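PDB 5E9P: cellulase, glycosyl hydrolase family 5, TPS linker, domain X from Spirochaeta thermophila, which binds cellulose, probably its crystalline surfaces, and xylan, as a jelly-roll type A carbohydrate-binding module of family 64 in a cellulase. Local coordinates for residues Y19-D24 / I72-G77; Y36-N41 / N54-Q59; E6-F11 / T23-T28. All coordinates share one frame; numbering follows the deposited sequence.

Contact 1: residues Y19-D24 / I72-G77; sequences YYWKTD and IHYKSG
Y19, Y20 and W21 pair with Y74, H73 and I72 across two neighbouring antiparallel strands. Four backbone bonds tie the strands, two between Y19 and Y74 and two between W21 and I72. These two pairs turn their side chains to one face of the sheet, while Y20 and H73 project from the other.

W21 carries the contact on the inner face. Its CB lies near I72 O, and with CG anti to the carbonyl carbon (chi1 -58°) the indole swings along the sheet towards the partner strand. CE3 meets I72 CG2 at 4.0 Å, close to the indole plane. One atom further, CZ3 is 3.6 Å from Y74 CB, and the tip atom CH2 rests over a face of the phenol ring, 3.7 Å from Y74 CG. The planes are 56° apart, an oblique meeting. Y19 CB covers part of one indole face, and Y19 CD2 touches Y74 CD1 at 3.6 Å, making an aromatic cluster of three. Tyrosine suits positions 19 and 74 because each hydroxyl can reach a polar partner: Y19 OH bonds to A16 O and Y74 OH to G15 O.

On the opposite face, the Y20 and H73 rings form an offset stack with planes only 8° apart and centroids separated by 4.3 Å. Y20 CE2 comes to 3.4 Å from H73 CD2. E46 binds ND1 and E18 binds NE2, fixing the imidazole's rotation; two carboxylates would probably favour its protonated form. Histidine thus offers a flat face to the tyrosine and a nitrogen to each acid.

With V83 of strand 82-85 touching both, W21 and Y74 belong to the core between the two sheets of a jelly-roll beta sandwich, and Y19 extends the cluster at its margin.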
loop_
_atom_site.group_PDB
_atom_site.type_symbol
_atom_site.label_atom_id
_atom_site.label_comp_id
_atom_site.label_asym_id
_atom_site.label_seq_id
_atom_site.Cartn_x
_atom_site.Cartn_y
_atom_site.Cartn_z
ATOM N N TYR A 19 8.601 -6.464 0.932
ATOM C CA TYR A 19 7.457 -7.121 1.547
ATOM C C TYR A 19 6.291 -7.149 0.553
ATOM O O TYR A 19 6.148 -6.321 -0.306
ATOM C CB TYR A 19 7.041 -6.404 2.837
ATOM C CG TYR A 19 8.199 -6.232 3.792
ATOM C CD1 TYR A 19 8.688 -7.335 4.511
ATOM C CD2 TYR A 19 8.827 -5.024 3.989
ATOM C CE1 TYR A 19 9.810 -7.204 5.291
ATOM C CE2 TYR A 19 9.964 -4.902 4.756
ATOM C CZ TYR A 19 10.429 -5.993 5.429
ATOM O OH TYR A 19 11.602 -5.897 6.191
ATOM N N TYR A 20 5.449 -8.163 0.795
ATOM C CA TYR A 20 4.243 -8.412 0.010
ATOM C C TYR A 20 3.081 -8.540 1.013
ATOM O O TYR A 20 2.985 -9.543 1.721
ATOM C CB TYR A 20 4.397 -9.700 -0.802
ATOM C CG TYR A 20 5.516 -9.664 -1.797
ATOM C CD1 TYR A 20 6.774 -10.045 -1.512
ATOM C CD2 TYR A 20 5.292 -9.257 -3.115
ATOM C CE1 TYR A 20 7.833 -10.063 -2.504
ATOM C CE2 TYR A 20 6.202 -9.275 -4.126
ATOM C CZ TYR A 20 7.483 -9.633 -3.780
ATOM O OH TYR A 20 8.506 -9.707 -4.738
ATOM N N TRP A 21 2.229 -7.514 1.026
ATOM C CA TRP A 21 1.099 -7.431 1.950
ATOM C C TRP A 21 -0.193 -7.392 1.155
ATOM O O TRP A 21 -0.265 -6.690 0.157
ATOM C CB TRP A 21 1.185 -6.185 2.818
ATOM C CG TRP A 21 2.429 -6.058 3.643
ATOM C CD1 TRP A 21 2.948 -6.955 4.516
ATOM C CD2 TRP A 21 3.289 -4.925 3.705
ATOM N NE1 TRP A 21 4.078 -6.429 5.119
ATOM C CE2 TRP A 21 4.289 -5.189 4.636
ATOM C CE3 TRP A 21 3.319 -3.694 3.057
ATOM C CZ2 TRP A 21 5.323 -4.240 4.930
ATOM C CZ3 TRP A 21 4.301 -2.790 3.359
ATOM C CH2 TRP A 21 5.272 -3.055 4.257
ATOM N N LYS A 22 -1.243 -8.066 1.637
ATOM C CA LYS A 22 -2.536 -7.994 0.970
ATOM C C LYS A 22 -3.621 -7.691 1.964
ATOM O O LYS A 22 -3.537 -8.112 3.152
ATOM C CB LYS A 22 -2.829 -9.239 0.183
ATOM C CG LYS A 22 -3.072 -10.459 1.028
ATOM C CD LYS A 22 -3.403 -11.692 0.158
ATOM C CE LYS A 22 -3.624 -12.872 1.060
ATOM N NZ LYS A 22 -4.014 -14.084 0.276
ATOM N N THR A 23 -4.665 -6.991 1.528
ATOM C CA THR A 23 -5.799 -6.697 2.389
ATOM C C THR A 23 -7.026 -6.544 1.517
ATOM O O THR A 23 -6.932 -6.137 0.364
ATOM C CB THR A 23 -5.548 -5.374 3.177
ATOM O OG1 THR A 23 -6.607 -5.108 4.061
ATOM C CG2 THR A 23 -5.309 -4.193 2.320
ATOM N N ASP A 24 -8.187 -6.783 2.107
ATOM C CA ASP A 24 -9.430 -6.497 1.463
ATOM C C ASP A 24 -10.154 -5.300 2.110
ATOM O O ASP A 24 -11.350 -5.112 1.855
ATOM C CB ASP A 24 -10.357 -7.738 1.394
ATOM C CG ASP A 24 -10.812 -8.192 2.811
ATOM O OD1 ASP A 24 -10.489 -7.563 3.795
ATOM O OD2 ASP A 24 -11.489 -9.234 2.886
ATOM N N ILE A 72 -0.073 -5.214 -2.184
ATOM C CA ILE A 72 0.869 -4.118 -1.950
ATOM C C ILE A 72 2.271 -4.725 -1.903
ATOM O O ILE A 72 2.581 -5.564 -1.079
ATOM C CB ILE A 72 0.551 -3.457 -0.606
ATOM C CG1 ILE A 72 -0.906 -2.971 -0.521
ATOM C CG2 ILE A 72 1.537 -2.335 -0.316
ATOM C CD1 ILE A 72 -1.495 -3.144 0.830
ATOM N N HIS A 73 3.121 -4.259 -2.858
ATOM C CA HIS A 73 4.485 -4.713 -2.913
ATOM C C HIS A 73 5.383 -3.530 -2.587
ATOM O O HIS A 73 5.385 -2.533 -3.310
ATOM C CB HIS A 73 4.761 -5.285 -4.314
ATOM C CG HIS A 73 6.158 -5.663 -4.548
ATOM N ND1 HIS A 73 6.672 -5.660 -5.816
ATOM C CD2 HIS A 73 7.177 -6.042 -3.755
ATOM C CE1 HIS A 73 7.943 -6.036 -5.794
ATOM N NE2 HIS A 73 8.261 -6.332 -4.554
ATOM N N TYR A 74 6.099 -3.653 -1.484
ATOM C CA TYR A 74 6.939 -2.610 -0.894
ATOM C C TYR A 74 8.388 -3.001 -1.041
ATOM O O TYR A 74 8.797 -4.131 -0.730
ATOM C CB TYR A 74 6.587 -2.542 0.602
ATOM C CG TYR A 74 7.404 -1.675 1.527
ATOM C CD1 TYR A 74 8.683 -2.020 1.964
ATOM C CD2 TYR A 74 6.864 -0.512 2.069
ATOM C CE1 TYR A 74 9.363 -1.292 2.879
ATOM C CE2 TYR A 74 7.570 0.226 3.007
ATOM C CZ TYR A 74 8.805 -0.158 3.420
ATOM O OH TYR A 74 9.447 0.659 4.344
ATOM N N LYS A 75 9.241 -2.025 -1.422
ATOM C CA LYS A 75 10.686 -2.196 -1.348
ATOM C C LYS A 75 11.326 -0.937 -0.848
ATOM O O LYS A 75 11.119 0.145 -1.404
ATOM C CB LYS A 75 11.272 -2.482 -2.739
ATOM C CG LYS A 75 10.853 -3.733 -3.453
ATOM C CD LYS A 75 11.405 -3.982 -4.799
ATOM C CE LYS A 75 12.869 -4.339 -4.761
ATOM N NZ LYS A 75 13.322 -4.616 -6.210
ATOM N N SER A 76 12.159 -1.069 0.199
ATOM C CA SER A 76 12.968 -0.010 0.722
ATOM C C SER A 76 14.404 -0.492 0.892
ATOM O O SER A 76 14.628 -1.528 1.494
ATOM C CB SER A 76 12.492 0.481 2.105
ATOM O OG SER A 76 13.336 1.521 2.533
ATOM N N GLY A 77 15.344 0.323 0.487
ATOM C CA GLY A 77 16.740 0.099 0.726
ATOM C C GLY A 77 17.331 0.785 1.886
ATOM O O GLY A 77 18.525 0.630 2.181
#

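Contact 2: residues Y36-N41 / N54-Q59; sequences YVNSWN and NVWVAQ
Y36 and V37 run antiparallel to V57 and A58, and the axes of the short strands approach to 4.6 Å, with V37 and V57 exchanging two backbone hydrogen bonds. This is the edge of one sheet of the jelly roll, strand 56-58 being its outermost member within the chain.

V37 CB meets V57 CG1 at 3.8 Å on the inner face, where V37 also packs on L45, I47 and I85. Outside, W56 lays its indole across Y36. Y36 CB lies over the six-membered ring in a CH-pi contact, 3.7 Å from its centroid. With Y36 CG between backbone N and carbonyl carbon (chi1 57°), the phenol is turned to put W56 NE1 over one of its faces; it meets the five-membered ring obliquely, planes 32° apart. The phenol hydroxyl is held by E84. The exposed indole is the kind of flat group with which type A modules meet cellulose, although such a role for W56 is inferred.

Q59 NE2 donates to Y36 O at 3.1 Å, approaching from above the carbonyl plane; it also bonds to K86 OXT, and Q59 OE1 accepts from S27 N. Towards the other end, S39 OG accepts from N54 N (2.9 Å) and donates to a water 2.7 Å away, which in turn donates to V55 O.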
loop_
_atom_site.group_PDB
_atom_site.type_symbol
_atom_site.label_atom_id
_atom_site.label_comp_id
_atom_site.label_asym_id
_atom_site.label_seq_id
_atom_site.Cartn_x
_atom_site.Cartn_y
_atom_site.Cartn_z
ATOM N N TYR A 36 -6.051 7.180 3.075
ATOM C CA TYR A 36 -5.038 7.305 2.064
ATOM C C TYR A 36 -3.962 6.223 2.203
ATOM O O TYR A 36 -3.915 5.510 3.226
ATOM C CB TYR A 36 -4.421 8.735 2.109
ATOM C CG TYR A 36 -3.841 9.070 3.486
ATOM C CD1 TYR A 36 -2.608 8.597 3.906
ATOM C CD2 TYR A 36 -4.535 9.872 4.401
ATOM C CE1 TYR A 36 -2.027 8.963 5.112
ATOM C CE2 TYR A 36 -3.915 10.277 5.584
ATOM C CZ TYR A 36 -2.645 9.727 5.929
ATOM O OH TYR A 36 -2.079 10.097 7.148
ATOM N N VAL A 37 -3.127 6.164 1.190
ATOM C CA VAL A 37 -1.816 5.518 1.214
ATOM C C VAL A 37 -0.801 6.632 1.104
ATOM O O VAL A 37 -0.933 7.525 0.246
ATOM C CB VAL A 37 -1.655 4.515 0.052
ATOM C CG1 VAL A 37 -0.274 3.911 0.059
ATOM C CG2 VAL A 37 -2.767 3.486 0.040
ATOM N N ASN A 38 0.239 6.613 1.941
ATOM C CA ASN A 38 1.287 7.625 1.895
ATOM C C ASN A 38 2.612 6.930 2.104
ATOM O O ASN A 38 2.714 6.018 2.930
ATOM C CB ASN A 38 1.057 8.694 2.986
ATOM C CG ASN A 38 1.796 9.946 2.712
ATOM O OD1 ASN A 38 1.870 10.395 1.570
ATOM N ND2 ASN A 38 2.313 10.574 3.724
ATOM N N SER A 39 3.662 7.358 1.381
ATOM C CA SER A 39 4.956 6.738 1.553
ATOM C C SER A 39 6.063 7.707 1.219
ATOM O O SER A 39 5.842 8.688 0.488
ATOM C CB SER A 39 5.087 5.480 0.711
ATOM O OG SER A 39 4.981 5.748 -0.704
ATOM N N TRP A 40 7.268 7.411 1.702
ATOM C CA TRP A 40 8.482 8.078 1.230
ATOM C C TRP A 40 9.655 7.198 1.533
ATOM O O TRP A 40 9.596 6.220 2.288
ATOM C CB TRP A 40 8.663 9.470 1.834
ATOM C CG TRP A 40 8.705 9.542 3.312
ATOM C CD1 TRP A 40 9.707 9.114 4.180
ATOM C CD2 TRP A 40 7.693 10.083 4.153
ATOM N NE1 TRP A 40 9.349 9.363 5.466
ATOM C CE2 TRP A 40 8.128 9.942 5.494
ATOM C CE3 TRP A 40 6.451 10.716 3.912
ATOM C CZ2 TRP A 40 7.408 10.407 6.559
ATOM C CZ3 TRP A 40 5.745 11.148 4.973
ATOM C CH2 TRP A 40 6.203 10.996 6.282
ATOM N N ASN A 41 10.791 7.535 0.920
ATOM C CA ASN A 41 12.017 6.764 1.007
ATOM C C ASN A 41 11.877 5.347 0.516
ATOM O O ASN A 41 12.663 4.457 0.966
ATOM C CB ASN A 41 12.715 6.806 2.362
ATOM C CG ASN A 41 13.748 7.938 2.524
ATOM O OD1 ASN A 41 13.847 8.486 3.564
ATOM N ND2 ASN A 41 14.524 8.201 1.489
ATOM N N ASN A 54 6.213 6.640 -3.149
ATOM C CA ASN A 54 6.537 7.962 -2.627
ATOM C C ASN A 54 5.511 8.998 -2.991
ATOM O O ASN A 54 5.847 10.134 -3.346
ATOM C CB ASN A 54 7.944 8.404 -3.000
ATOM C CG ASN A 54 8.975 7.409 -2.593
ATOM O OD1 ASN A 54 8.889 6.739 -1.566
ATOM N ND2 ASN A 54 10.032 7.306 -3.412
ATOM N N VAL A 55 4.228 8.664 -2.841
ATOM C CA VAL A 55 3.119 9.590 -3.081
ATOM C C VAL A 55 2.098 9.511 -1.989
ATOM O O VAL A 55 2.009 8.497 -1.237
ATOM C CB VAL A 55 2.423 9.358 -4.417
ATOM C CG1 VAL A 55 3.368 9.412 -5.564
ATOM C CG2 VAL A 55 1.577 8.055 -4.424
ATOM N N TRP A 56 1.255 10.512 -1.926
ATOM C CA TRP A 56 -0.017 10.454 -1.215
ATOM C C TRP A 56 -1.097 10.100 -2.209
ATOM O O TRP A 56 -1.188 10.799 -3.254
ATOM C CB TRP A 56 -0.353 11.832 -0.579
ATOM C CG TRP A 56 -1.473 11.850 0.375
ATOM C CD1 TRP A 56 -1.338 11.976 1.744
ATOM C CD2 TRP A 56 -2.913 11.918 0.146
ATOM N NE1 TRP A 56 -2.542 12.089 2.363
ATOM C CE2 TRP A 56 -3.536 12.049 1.429
ATOM C CE3 TRP A 56 -3.716 11.856 -0.986
ATOM C CZ2 TRP A 56 -4.933 12.106 1.581
ATOM C CZ3 TRP A 56 -5.139 11.906 -0.783
ATOM C CH2 TRP A 56 -5.661 12.026 0.504
ATOM N N VAL A 57 -1.938 9.112 -1.981
ATOM C CA VAL A 57 -3.028 8.760 -2.870
ATOM C C VAL A 57 -4.211 8.311 -2.040
ATOM O O VAL A 57 -4.036 7.562 -1.048
ATOM C CB VAL A 57 -2.581 7.717 -3.912
ATOM C CG1 VAL A 57 -2.042 6.426 -3.264
ATOM C CG2 VAL A 57 -3.695 7.386 -4.890
ATOM N N ALA A 58 -5.425 8.693 -2.412
ATOM C CA ALA A 58 -6.586 8.217 -1.678
ATOM C C ALA A 58 -6.849 6.736 -2.045
ATOM O O ALA A 58 -6.770 6.368 -3.221
ATOM C CB ALA A 58 -7.818 9.046 -2.007
ATOM N N GLN A 59 -7.230 5.941 -1.053
ATOM C CA GLN A 59 -7.495 4.511 -1.308
ATOM C C GLN A 59 -8.592 4.346 -2.382
ATOM O O GLN A 59 -8.507 3.416 -3.167
ATOM C CB GLN A 59 -7.887 3.834 -0.039
ATOM C CG GLN A 59 -6.697 3.619 0.887
ATOM C CD GLN A 59 -7.103 3.209 2.273
ATOM O OE1 GLN A 59 -8.138 2.562 2.488
ATOM N NE2 GLN A 59 -6.283 3.584 3.261
HETATM O O HOH W 1 2.372 5.774 -1.483
#

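Contact 3: residues E6-F11 / T23-T28; sequences EIALPF and TDQFST
An ST turn at T23, where strand 17-23 ends, packs against I7 and L9 in the loop between strands 5-6 and 11-14. T23 OG1 stands anti to its own backbone N (chi1 -177°) and accepts from Q25 N at 3.1 Å, turning the chain so that Q25 faces L9. T23 and I7 cross at a slant, T23 CB 3.9 Å from I7 CG1; the apolar part of the threonine meets isoleucine while its hydroxyl serves the turn.

Q25 reaches out with an extended chain. Its OE1 takes the L9 N-H in a nearly straight bond of 2.8 Å (174°), although the donor stands well above the plane of the amide carbonyl. Glutamine suits the place because its length lets an amide bind a main-chain N-H of the facing loop.

The two loops pack on both sheets of the jelly-roll sandwich: L9 touches I85 of strand 82-85, and F26 touches both I85 and I72 of strand 70-76. L9 slides past Q25 in the opposite direction, and its CD1 meets F26 CD1 at 3.8 Å. F26 also stacks on W70.

Near E6 a water accepts from D24 N at 3.2 Å. It lies 2.8 Å from E6 OE2 and 3.1 Å from I7 O; its two protons cannot serve every acceptor around it.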
loop_
_atom_site.group_PDB
_atom_site.type_symbol
_atom_site.label_atom_id
_atom_site.label_comp_id
_atom_site.label_asym_id
_atom_site.label_seq_id
_atom_site.Cartn_x
_atom_site.Cartn_y
_atom_site.Cartn_z
ATOM N N GLU A 6 -1.346 -11.364 4.806
ATOM C CA GLU A 6 -2.508 -10.537 4.995
ATOM C C GLU A 6 -2.240 -9.509 6.110
ATOM O O GLU A 6 -1.576 -9.833 7.095
ATOM C CB GLU A 6 -3.708 -11.398 5.291
ATOM C CG GLU A 6 -5.004 -10.626 5.190
ATOM C CD GLU A 6 -6.246 -11.440 4.883
ATOM O OE1 GLU A 6 -6.122 -12.698 4.788
ATOM O OE2 GLU A 6 -7.312 -10.866 4.806
ATOM N N ILE A 7 -2.768 -8.300 5.901
ATOM C CA ILE A 7 -2.667 -7.215 6.862
ATOM C C ILE A 7 -4.038 -6.627 7.120
ATOM O O ILE A 7 -4.958 -6.745 6.286
ATOM C CB ILE A 7 -1.666 -6.117 6.415
ATOM C CG1 ILE A 7 -2.122 -5.426 5.104
ATOM C CG2 ILE A 7 -0.279 -6.683 6.294
ATOM C CD1 ILE A 7 -1.402 -4.128 4.786
ATOM N N ALA A 8 -4.148 -5.946 8.251
ATOM C CA ALA A 8 -5.298 -5.147 8.639
ATOM C C ALA A 8 -4.987 -3.664 8.470
ATOM O O ALA A 8 -3.832 -3.263 8.523
ATOM C CB ALA A 8 -5.681 -5.413 10.079
ATOM N N LEU A 9 -6.070 -2.887 8.287
ATOM C CA LEU A 9 -5.948 -1.428 8.243
ATOM C C LEU A 9 -6.625 -0.865 9.467
ATOM O O LEU A 9 -7.652 -1.402 9.906
ATOM C CB LEU A 9 -6.610 -0.850 6.994
ATOM C CG LEU A 9 -6.051 -1.453 5.677
ATOM C CD1 LEU A 9 -6.701 -0.718 4.500
ATOM C CD2 LEU A 9 -4.561 -1.373 5.624
ATOM N N PRO A 10 -6.104 0.238 10.049
ATOM C CA PRO A 10 -4.922 0.962 9.580
ATOM C C PRO A 10 -3.630 0.230 9.738
ATOM O O PRO A 10 -3.480 -0.597 10.643
ATOM C CB PRO A 10 -4.935 2.226 10.450
ATOM C CG PRO A 10 -5.681 1.815 11.659
ATOM C CD PRO A 10 -6.722 0.889 11.235
ATOM N N PHE A 11 -2.691 0.554 8.886
ATOM C CA PHE A 11 -1.380 -0.083 8.814
ATOM C C PHE A 11 -0.314 0.975 8.714
ATOM O O PHE A 11 -0.452 1.939 7.977
ATOM C CB PHE A 11 -1.363 -0.973 7.561
ATOM C CG PHE A 11 -0.079 -1.710 7.314
ATOM C CD1 PHE A 11 0.153 -2.931 7.916
ATOM C CD2 PHE A 11 0.900 -1.214 6.497
ATOM C CE1 PHE A 11 1.286 -3.638 7.642
ATOM C CE2 PHE A 11 2.055 -1.920 6.261
ATOM C CZ PHE A 11 2.254 -3.117 6.855
ATOM N N THR A 23 -4.665 -6.991 1.528
ATOM C CA THR A 23 -5.799 -6.697 2.389
ATOM C C THR A 23 -7.026 -6.544 1.517
ATOM O O THR A 23 -6.932 -6.137 0.364
ATOM C CB THR A 23 -5.548 -5.374 3.177
ATOM O OG1 THR A 23 -6.607 -5.108 4.061
ATOM C CG2 THR A 23 -5.309 -4.193 2.320
ATOM N N ASP A 24 -8.187 -6.783 2.107
ATOM C CA ASP A 24 -9.430 -6.497 1.463
ATOM C C ASP A 24 -10.154 -5.300 2.110
ATOM O O ASP A 24 -11.350 -5.112 1.855
ATOM C CB ASP A 24 -10.357 -7.738 1.394
ATOM C CG ASP A 24 -10.812 -8.192 2.811
ATOM O OD1 ASP A 24 -10.489 -7.563 3.795
ATOM O OD2 ASP A 24 -11.489 -9.234 2.886
ATOM N N GLN A 25 -9.415 -4.450 2.812
ATOM C CA GLN A 25 -10.028 -3.426 3.691
ATOM C C GLN A 25 -9.903 -2.003 3.153
ATOM O O GLN A 25 -10.242 -1.072 3.872
ATOM C CB GLN A 25 -9.431 -3.556 5.127
ATOM C CG GLN A 25 -9.640 -4.849 5.864
ATOM C CD GLN A 25 -9.070 -4.837 7.312
ATOM O OE1 GLN A 25 -8.680 -3.907 7.966
ATOM N NE2 GLN A 25 -9.107 -6.010 7.856
ATOM N N PHE A 26 -9.387 -1.783 1.944
ATOM C CA PHE A 26 -9.285 -0.407 1.444
ATOM C C PHE A 26 -10.634 0.255 1.367
ATOM O O PHE A 26 -11.681 -0.352 1.103
ATOM C CB PHE A 26 -8.704 -0.358 0.021
ATOM C CG PHE A 26 -7.210 -0.304 -0.080
ATOM C CD1 PHE A 26 -6.378 -1.007 0.757
ATOM C CD2 PHE A 26 -6.592 0.460 -1.065
ATOM C CE1 PHE A 26 -4.989 -0.938 0.638
ATOM C CE2 PHE A 26 -5.239 0.532 -1.177
ATOM C CZ PHE A 26 -4.427 -0.166 -0.319
ATOM N N SER A 27 -10.619 1.588 1.533
ATOM C CA SER A 27 -11.809 2.391 1.224
ATOM C C SER A 27 -12.131 2.304 -0.253
ATOM O O SER A 27 -11.237 2.452 -1.078
ATOM C CB SER A 27 -11.518 3.840 1.571
ATOM O OG SER A 27 -12.603 4.667 1.200
ATOM N N THR A 28 -13.433 2.164 -0.532
ATOM C CA THR A 28 -13.945 2.162 -1.872
ATOM C C THR A 28 -14.883 3.359 -2.156
ATOM O O THR A 28 -15.578 3.397 -3.153
ATOM C CB THR A 28 -14.690 0.830 -2.150
ATOM O OG1 THR A 28 -15.687 0.635 -1.110
ATOM C CG2 THR A 28 -13.713 -0.326 -2.110
HETATM O O HOH W 2 -7.384 -8.093 4.941
#

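In the fold
From the N terminus, 6-11 leads into strand 11-14, and the chain returns along strand 17-23 to 23-28, where contact 3 closes the first loop. Contact 1 starts on that same strand, shares T23 and D24 with contact 3, and closes only when 72-77 is reached. Within this long loop lies contact 2, a short excursion from 36-41 to 54-59. Contacts 3 and 2 follow in series. Contact 1 joins strands of one sheet and contact 2 strands of the other, their centres about 13 Å apart. Contact 3 joins two loops that pack on residues of both sheets, and the main chain of K22 with that of I7 ties it to contact 1.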